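Local coordinates for protein Dmd discriminator of mRNA degradation (Enterobacteria phage RB69, PDB 5I8J) that probably acts as a phage antitoxin that counters the bacterial toxin RnlA, an agent of mRNA degradation, at residues A[8-13]-A[34-39]; A[24-27]-A[32-35]. All coordinates share one frame; numbering follows the deposited sequence.

Contact 1: A[8-13]-A[34-39]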
ATOM      1  N   VAL A   8      -5.074  -8.635   4.632  1.00 14.38           N
ATOM      2  CA  VAL A   8      -5.067  -7.188   4.784  1.00 11.58           C
ATOM      3  C   VAL A   8      -3.697  -6.658   4.418  1.00 13.54           C
ATOM      4  O   VAL A   8      -2.691  -7.109   4.942  1.00 11.57           O
ATOM      5  CB  VAL A   8      -5.433  -6.766   6.222  1.00 12.43           C
ATOM      6  CG1 VAL A   8      -5.590  -5.247   6.302  1.00 13.23           C
ATOM      7  CG2 VAL A   8      -6.727  -7.449   6.653  1.00 16.51           C
ATOM      8  N   THR A   9      -3.660  -5.712   3.486  1.00 12.02           N
ATOM      9  CA  THR A   9      -2.413  -5.045   3.141  1.00 11.30           C
ATOM     10  C   THR A   9      -2.312  -3.750   3.944  1.00 11.67           C
ATOM     11  O   THR A   9      -3.190  -2.903   3.859  1.00 10.44           O
ATOM     12  CB  THR A   9      -2.326  -4.724   1.637  1.00 12.67           C
ATOM     13  OG1 THR A   9      -2.406  -5.941   0.870  1.00 13.91           O
ATOM     14  CG2 THR A   9      -1.019  -4.002   1.325  1.00 14.63           C
ATOM     15  N   PHE A  10      -1.256  -3.626   4.730  1.00 11.71           N
ATOM     16  CA  PHE A  10      -1.006  -2.440   5.533  1.00 12.24           C
ATOM     17  C   PHE A  10       0.088  -1.626   4.876  1.00 11.75           C
ATOM     18  O   PHE A  10       1.127  -2.174   4.472  1.00 13.14           O
ATOM     19  CB  PHE A  10      -0.597  -2.815   6.963  1.00 11.13           C
ATOM     20  CG  PHE A  10      -1.687  -3.468   7.759  1.00 12.68           C
ATOM     21  CD1 PHE A  10      -2.564  -2.705   8.522  1.00 12.55           C
ATOM     22  CD2 PHE A  10      -1.844  -4.843   7.743  1.00 13.80           C
ATOM     23  CE1 PHE A  10      -3.566  -3.302   9.254  1.00 12.89           C
ATOM     24  CE2 PHE A  10      -2.852  -5.451   8.473  1.00 15.38           C
ATOM     25  CZ  PHE A  10      -3.713  -4.684   9.228  1.00 14.60           C
ATOM     26  N   ILE A  11      -0.148  -0.322   4.758  1.00 11.10           N
ATOM     27  CA  ILE A  11       0.869   0.592   4.261  1.00  8.62           C
ATOM     28  C   ILE A  11       1.130   1.635   5.321  1.00  9.62           C
ATOM     29  O   ILE A  11       0.203   2.243   5.824  1.00  9.70           O
ATOM     30  CB  ILE A  11       0.449   1.297   2.971  1.00 13.40           C
ATOM     31  CG1 ILE A  11      -0.096   0.292   1.959  1.00 16.09           C
ATOM     32  CG2 ILE A  11       1.629   2.066   2.397  1.00 12.91           C
ATOM     33  CD1 ILE A  11      -0.860   0.989   0.871  1.00 20.15           C
ATOM     34  N   GLY A  12       2.396   1.818   5.668  1.00  9.69           N
ATOM     35  CA  GLY A  12       2.780   2.708   6.750  1.00 10.38           C
ATOM     36  C   GLY A  12       3.751   3.784   6.295  1.00 10.99           C
ATOM     37  O   GLY A  12       4.607   3.544   5.434  1.00 10.53           O
ATOM     38  N   TRP A  13       3.575   4.978   6.855  1.00  9.18           N
ATOM     39  CA  TRP A  13       4.506   6.092   6.714  1.00 10.95           C
ATOM     40  C   TRP A  13       5.066   6.502   8.065  1.00 10.37           C
ATOM     41  O   TRP A  13       4.309   6.890   8.966  1.00 11.37           O
ATOM     42  CB  TRP A  13       3.825   7.311   6.089  1.00  9.39           C
ATOM     43  CG  TRP A  13       3.490   7.181   4.646  1.00 12.03           C
ATOM     44  CD1 TRP A  13       4.188   7.704   3.591  1.00 13.93           C
ATOM     45  CD2 TRP A  13       2.344   6.523   4.089  1.00  9.85           C
ATOM     46  NE1 TRP A  13       3.552   7.389   2.409  1.00 11.38           N
ATOM     47  CE2 TRP A  13       2.423   6.673   2.686  1.00 12.76           C
ATOM     48  CE3 TRP A  13       1.271   5.817   4.636  1.00 12.05           C
ATOM     49  CZ2 TRP A  13       1.464   6.134   1.823  1.00 12.64           C
ATOM     50  CZ3 TRP A  13       0.315   5.285   3.771  1.00 12.09           C
ATOM     51  CH2 TRP A  13       0.425   5.452   2.380  1.00 12.24           C
ATOM     52  N   GLU A  34      -9.181  -3.017  13.049  1.00 12.91           N
ATOM     53  CA  GLU A  34      -8.929  -1.692  13.624  1.00 13.74           C
ATOM     54  C   GLU A  34      -7.856  -1.736  14.710  1.00 15.73           C
ATOM     55  O   GLU A  34      -6.962  -0.874  14.750  1.00 13.95           O
ATOM     56  CB  GLU A  34     -10.229  -1.089  14.173  1.00 13.53           C
ATOM     57  CG  GLU A  34     -11.219  -0.691  13.079  1.00 17.37           C
ATOM     58  CD  GLU A  34     -12.468   0.003  13.618  1.00 19.05           C
ATOM     59  OE1 GLU A  34     -12.486   0.391  14.802  1.00 24.10           O
ATOM     60  OE2 GLU A  34     -13.430   0.165  12.844  1.00 23.06           O
ATOM     61  N   TRP A  35      -7.942  -2.722  15.602  1.00 12.65           N
ATOM     62  CA  TRP A  35      -6.978  -2.834  16.700  1.00 14.05           C
ATOM     63  C   TRP A  35      -5.570  -3.058  16.152  1.00 12.83           C
ATOM     64  O   TRP A  35      -4.613  -2.431  16.588  1.00 13.65           O
ATOM     65  CB  TRP A  35      -7.348  -3.970  17.673  1.00 15.09           C
ATOM     66  CG  TRP A  35      -6.557  -3.873  18.942  1.00 15.12           C
ATOM     67  CD1 TRP A  35      -6.917  -3.213  20.083  1.00 20.59           C
ATOM     68  CD2 TRP A  35      -5.241  -4.395  19.178  1.00 16.40           C
ATOM     69  NE1 TRP A  35      -5.917  -3.312  21.022  1.00 19.28           N
ATOM     70  CE2 TRP A  35      -4.879  -4.030  20.493  1.00 15.42           C
ATOM     71  CE3 TRP A  35      -4.341  -5.144  18.413  1.00 15.25           C
ATOM     72  CZ2 TRP A  35      -3.656  -4.391  21.059  1.00 15.91           C
ATOM     73  CZ3 TRP A  35      -3.125  -5.508  18.985  1.00 13.05           C
ATOM     74  CH2 TRP A  35      -2.794  -5.125  20.288  1.00 13.78           C
ATOM     75  N   VAL A  36      -5.453  -3.958  15.185  1.00 11.17           N
ATOM     76  CA  VAL A  36      -4.160  -4.264  14.587  1.00 12.08           C
ATOM     77  C   VAL A  36      -3.596  -3.009  13.921  1.00 10.77           C
ATOM     78  O   VAL A  36      -2.396  -2.724  14.035  1.00 12.00           O
ATOM     79  CB  VAL A  36      -4.275  -5.429  13.577  1.00 12.15           C
ATOM     80  CG1 VAL A  36      -3.015  -5.559  12.735  1.00 11.90           C
ATOM     81  CG2 VAL A  36      -4.523  -6.721  14.336  1.00 12.73           C
ATOM     82  N   THR A  37      -4.469  -2.239  13.285  1.00 10.70           N
ATOM     83  CA  THR A  37      -4.046  -0.999  12.619  1.00 10.68           C
ATOM     84  C   THR A  37      -3.522   0.004  13.637  1.00 12.81           C
ATOM     85  O   THR A  37      -2.451   0.593  13.462  1.00 11.92           O
ATOM     86  CB  THR A  37      -5.195  -0.371  11.818  1.00 12.19           C
ATOM     87  OG1 THR A  37      -5.636  -1.299  10.814  1.00 10.53           O
ATOM     88  CG2 THR A  37      -4.731   0.923  11.132  1.00 13.53           C
ATOM     89  N   VAL A  38      -4.277   0.182  14.718  1.00 10.56           N
ATOM     90  CA  VAL A  38      -3.896   1.139  15.744  1.00 13.67           C
ATOM     91  C   VAL A  38      -2.585   0.727  16.383  1.00 12.10           C
ATOM     92  O   VAL A  38      -1.715   1.561  16.621  1.00 12.31           O
ATOM     93  CB  VAL A  38      -4.996   1.275  16.810  1.00 12.51           C
ATOM     94  CG1 VAL A  38      -4.488   2.047  18.032  1.00 13.16           C
ATOM     95  CG2 VAL A  38      -6.227   1.924  16.199  1.00 12.41           C
ATOM     96  N   GLN A  39      -2.433  -0.566  16.652  1.00 10.60           N
ATOM     97  CA  GLN A  39      -1.211  -1.056  17.275  1.00 12.41           C
ATOM     98  C   GLN A  39      -0.009  -0.845  16.365  1.00 12.19           C
ATOM     99  O   GLN A  39       1.037  -0.368  16.802  1.00 13.46           O
ATOM    100  CB  GLN A  39      -1.359  -2.539  17.634  1.00 12.77           C
ATOM    101  CG  GLN A  39      -0.088  -3.200  18.166  1.00 14.35           C
ATOM    102  CD  GLN A  39       0.342  -2.708  19.539  1.00 15.93           C
ATOM    103  OE1 GLN A  39      -0.272  -1.820  20.129  1.00 15.29           O
ATOM    104  NE2 GLN A  39       1.411  -3.296  20.055  1.00 23.23           N
TER
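Thr37 OG1 lies at the edge of the Phe10 ring, in its plane, 3.3 Å from Phe10 CE1. Val36 CG1 reaches Phe10 CZ, 3.7 Å away, and the two side chains cross at about a right angle. One face of the ring carries Val8 CG1, 3.4 Å above the plane and offset toward the rim. Val8 is two residues back on the same strand and so lies on the same side of the sheet. The Phe10 side chain has CG beside the backbone N and anti to the carbonyl carbon (chi1 -67°), and from there the ring reaches the helix. This is a contact between helix 30-44 and the four-stranded antiparallel sheet, here through the inner strand 6-14. The helix packs against one face of that sheet. Thr37 is buried, and its hydroxyl gives its proton to the backbone O of Ile33, one turn back in the helix. The hydroxyl oxygen then lies beside the C-H edge of the ring. Ala50 of strand 46-52 touches both Phe10 and Thr37. Ile24 of strand 19-26 packs on Phe10 from the neighbouring strand.

Contact 2: A[24-27]-A[32-35]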
ATOM      1  N   ILE A  24      -0.969  -9.183   6.026  1.00 12.80           N
ATOM      2  CA  ILE A  24      -1.251  -9.952   7.242  1.00 13.62           C
ATOM      3  C   ILE A  24      -2.550 -10.719   7.053  1.00 12.64           C
ATOM      4  O   ILE A  24      -3.534 -10.148   6.591  1.00 12.94           O
ATOM      5  CB  ILE A  24      -1.351  -9.032   8.482  1.00 12.16           C
ATOM      6  CG1 ILE A  24      -0.060  -8.230   8.641  1.00 18.19           C
ATOM      7  CG2 ILE A  24      -1.585  -9.852   9.762  1.00 15.15           C
ATOM      8  CD1 ILE A  24      -0.078  -7.242   9.792  1.00 16.48           C
ATOM      9  N   MET A  25      -2.557 -12.014   7.387  1.00 12.14           N
ATOM     10  CA  MET A  25      -3.790 -12.793   7.301  1.00 14.16           C
ATOM     11  C   MET A  25      -4.507 -12.755   8.637  1.00 13.45           C
ATOM     12  O   MET A  25      -3.939 -13.147   9.663  1.00 13.33           O
ATOM     13  CB  MET A  25      -3.512 -14.254   6.928  1.00 14.60           C
ATOM     14  CG  MET A  25      -2.716 -14.462   5.653  1.00 17.65           C
ATOM     15  SD  MET A  25      -3.444 -13.619   4.250  1.00 21.94           S
ATOM     16  CE  MET A  25      -5.017 -14.437   4.095  1.00 19.60           C
ATOM     17  N   LEU A  26      -5.758 -12.310   8.627  1.00 13.39           N
ATOM     18  CA  LEU A  26      -6.526 -12.172   9.862  1.00 12.49           C
ATOM     19  C   LEU A  26      -7.787 -13.010   9.802  1.00 13.80           C
ATOM     20  O   LEU A  26      -8.458 -13.061   8.777  1.00 15.05           O
ATOM     21  CB  LEU A  26      -6.896 -10.708  10.108  1.00 12.55           C
ATOM     22  CG  LEU A  26      -5.726  -9.730  10.231  1.00 13.26           C
ATOM     23  CD1 LEU A  26      -6.262  -8.299  10.343  1.00 12.84           C
ATOM     24  CD2 LEU A  26      -4.835 -10.098  11.422  1.00 14.80           C
ATOM     25  N   SER A  27      -8.119 -13.666  10.908  1.00 13.12           N
ATOM     26  CA  SER A  27      -9.289 -14.529  10.921  1.00 14.40           C
ATOM     27  C   SER A  27     -10.534 -13.809  11.426  1.00 16.84           C
ATOM     28  O   SER A  27     -11.644 -14.339  11.322  1.00 17.57           O
ATOM     29  CB  SER A  27      -9.021 -15.754  11.782  1.00 14.37           C
ATOM     30  OG  SER A  27      -8.837 -15.349  13.127  1.00 14.92           O
ATOM     31  N   GLU A  32     -10.864  -6.517  15.062  1.00 15.30           N
ATOM     32  CA  GLU A  32      -9.477  -6.945  14.965  1.00 14.27           C
ATOM     33  C   GLU A  32      -8.677  -6.089  13.993  1.00 13.00           C
ATOM     34  O   GLU A  32      -7.552  -5.709  14.277  1.00 13.43           O
ATOM     35  CB  GLU A  32      -9.375  -8.412  14.538  1.00 16.40           C
ATOM     36  CG  GLU A  32      -7.924  -8.862  14.439  1.00 14.93           C
ATOM     37  CD  GLU A  32      -7.763 -10.269  13.936  1.00 13.56           C
ATOM     38  OE1 GLU A  32      -8.672 -10.758  13.244  1.00 15.11           O
ATOM     39  OE2 GLU A  32      -6.711 -10.877  14.223  1.00 11.00           O
ATOM     40  N   ILE A  33      -9.255  -5.813  12.836  1.00 12.82           N
ATOM     41  CA  ILE A  33      -8.563  -5.021  11.824  1.00 13.71           C
ATOM     42  C   ILE A  33      -8.216  -3.641  12.377  1.00 13.53           C
ATOM     43  O   ILE A  33      -7.085  -3.156  12.223  1.00 14.57           O
ATOM     44  CB  ILE A  33      -9.414  -4.885  10.553  1.00 14.78           C
ATOM     45  CG1 ILE A  33      -9.614  -6.262   9.912  1.00 16.96           C
ATOM     46  CG2 ILE A  33      -8.738  -3.958   9.559  1.00 17.40           C
ATOM     47  CD1 ILE A  33     -10.693  -6.297   8.855  1.00 19.67           C
ATOM     48  N   GLU A  34      -9.181  -3.017  13.049  1.00 12.91           N
ATOM     49  CA  GLU A  34      -8.929  -1.692  13.624  1.00 13.74           C
ATOM     50  C   GLU A  34      -7.856  -1.736  14.710  1.00 15.73           C
ATOM     51  O   GLU A  34      -6.962  -0.874  14.750  1.00 13.95           O
ATOM     52  CB  GLU A  34     -10.229  -1.089  14.173  1.00 13.53           C
ATOM     53  CG  GLU A  34     -11.219  -0.691  13.079  1.00 17.37           C
ATOM     54  CD  GLU A  34     -12.468   0.003  13.618  1.00 19.05           C
ATOM     55  OE1 GLU A  34     -12.486   0.391  14.802  1.00 24.10           O
ATOM     56  OE2 GLU A  34     -13.430   0.165  12.844  1.00 23.06           O
ATOM     57  N   TRP A  35      -7.942  -2.722  15.602  1.00 12.65           N
ATOM     58  CA  TRP A  35      -6.978  -2.834  16.700  1.00 14.05           C
ATOM     59  C   TRP A  35      -5.570  -3.058  16.152  1.00 12.83           C
ATOM     60  O   TRP A  35      -4.613  -2.431  16.588  1.00 13.65           O
ATOM     61  CB  TRP A  35      -7.348  -3.970  17.673  1.00 15.09           C
ATOM     62  CG  TRP A  35      -6.557  -3.873  18.942  1.00 15.12           C
ATOM     63  CD1 TRP A  35      -6.917  -3.213  20.083  1.00 20.59           C
ATOM     64  CD2 TRP A  35      -5.241  -4.395  19.178  1.00 16.40           C
ATOM     65  NE1 TRP A  35      -5.917  -3.312  21.022  1.00 19.28           N
ATOM     66  CE2 TRP A  35      -4.879  -4.030  20.493  1.00 15.42           C
ATOM     67  CE3 TRP A  35      -4.341  -5.144  18.413  1.00 15.25           C
ATOM     68  CZ2 TRP A  35      -3.656  -4.391  21.059  1.00 15.91           C
ATOM     69  CZ3 TRP A  35      -3.125  -5.508  18.985  1.00 13.05           C
ATOM     70  CH2 TRP A  35      -2.794  -5.125  20.288  1.00 13.78           C
TER
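Glu32 OE1 takes a weak hydrogen bond from the backbone N of Gly28, and the backbone N of Ser27 stands 3.8 Å from the same OE1, too far for a sound bond. The carboxylate thus faces the backbone where strand 19-26 gives way to the turn before helix 30-44. It gets there on a long arm: CG is anti to the backbone N (chi1 -180°) and the chain stays extended beyond it. The same carboxylate lies against Leu26. Its OE1 is 3.6 Å from Leu26 CB, and its OE2 is 3.5 Å from Leu26 CD2. These are van der Waals contacts. The other methyl of Leu26, CD1, meets Ile33 CG1 at 3.9 Å, with the two side chains crossing obliquely. Leu26 has its CB directed at the helix, and it also packs on Val8 of strand 6-14. The segments are the last part of an edge strand of this chain's sheet and the first turns of the helix that follows it. Leu26 and Ile33 are buried, while Glu32 and Ser27 are partly exposed. The chemistry implies a contact made by van der Waals touch of Leu26 with both the carboxylate and Ile33, while the polar tie to the turn is weak and the carboxylate probably keeps some access to water.

In the fold
The two contacts have centres about 8 Å apart and lie on one sheet face under the same helix, 30-44. Contact 1 uses strand 6-14, and contact 2 uses its neighbour, strand 19-26, which comes next in the chain. Both end on the helix and share Glu34 and Trp35. Contact 2 closes the short strand-to-helix connection; contact 1 joins segments 20 residues apart, with strand 19-26 between them. They touch directly: Val8 O probably accepts a hydrogen bond from Ile24 N at 2.9 Å. The helix covers the side of strand 6-14 that bears Phe10, while Thr9, Ile11 and Trp13 meet the second subunit. One strand thus serves both core and dimer.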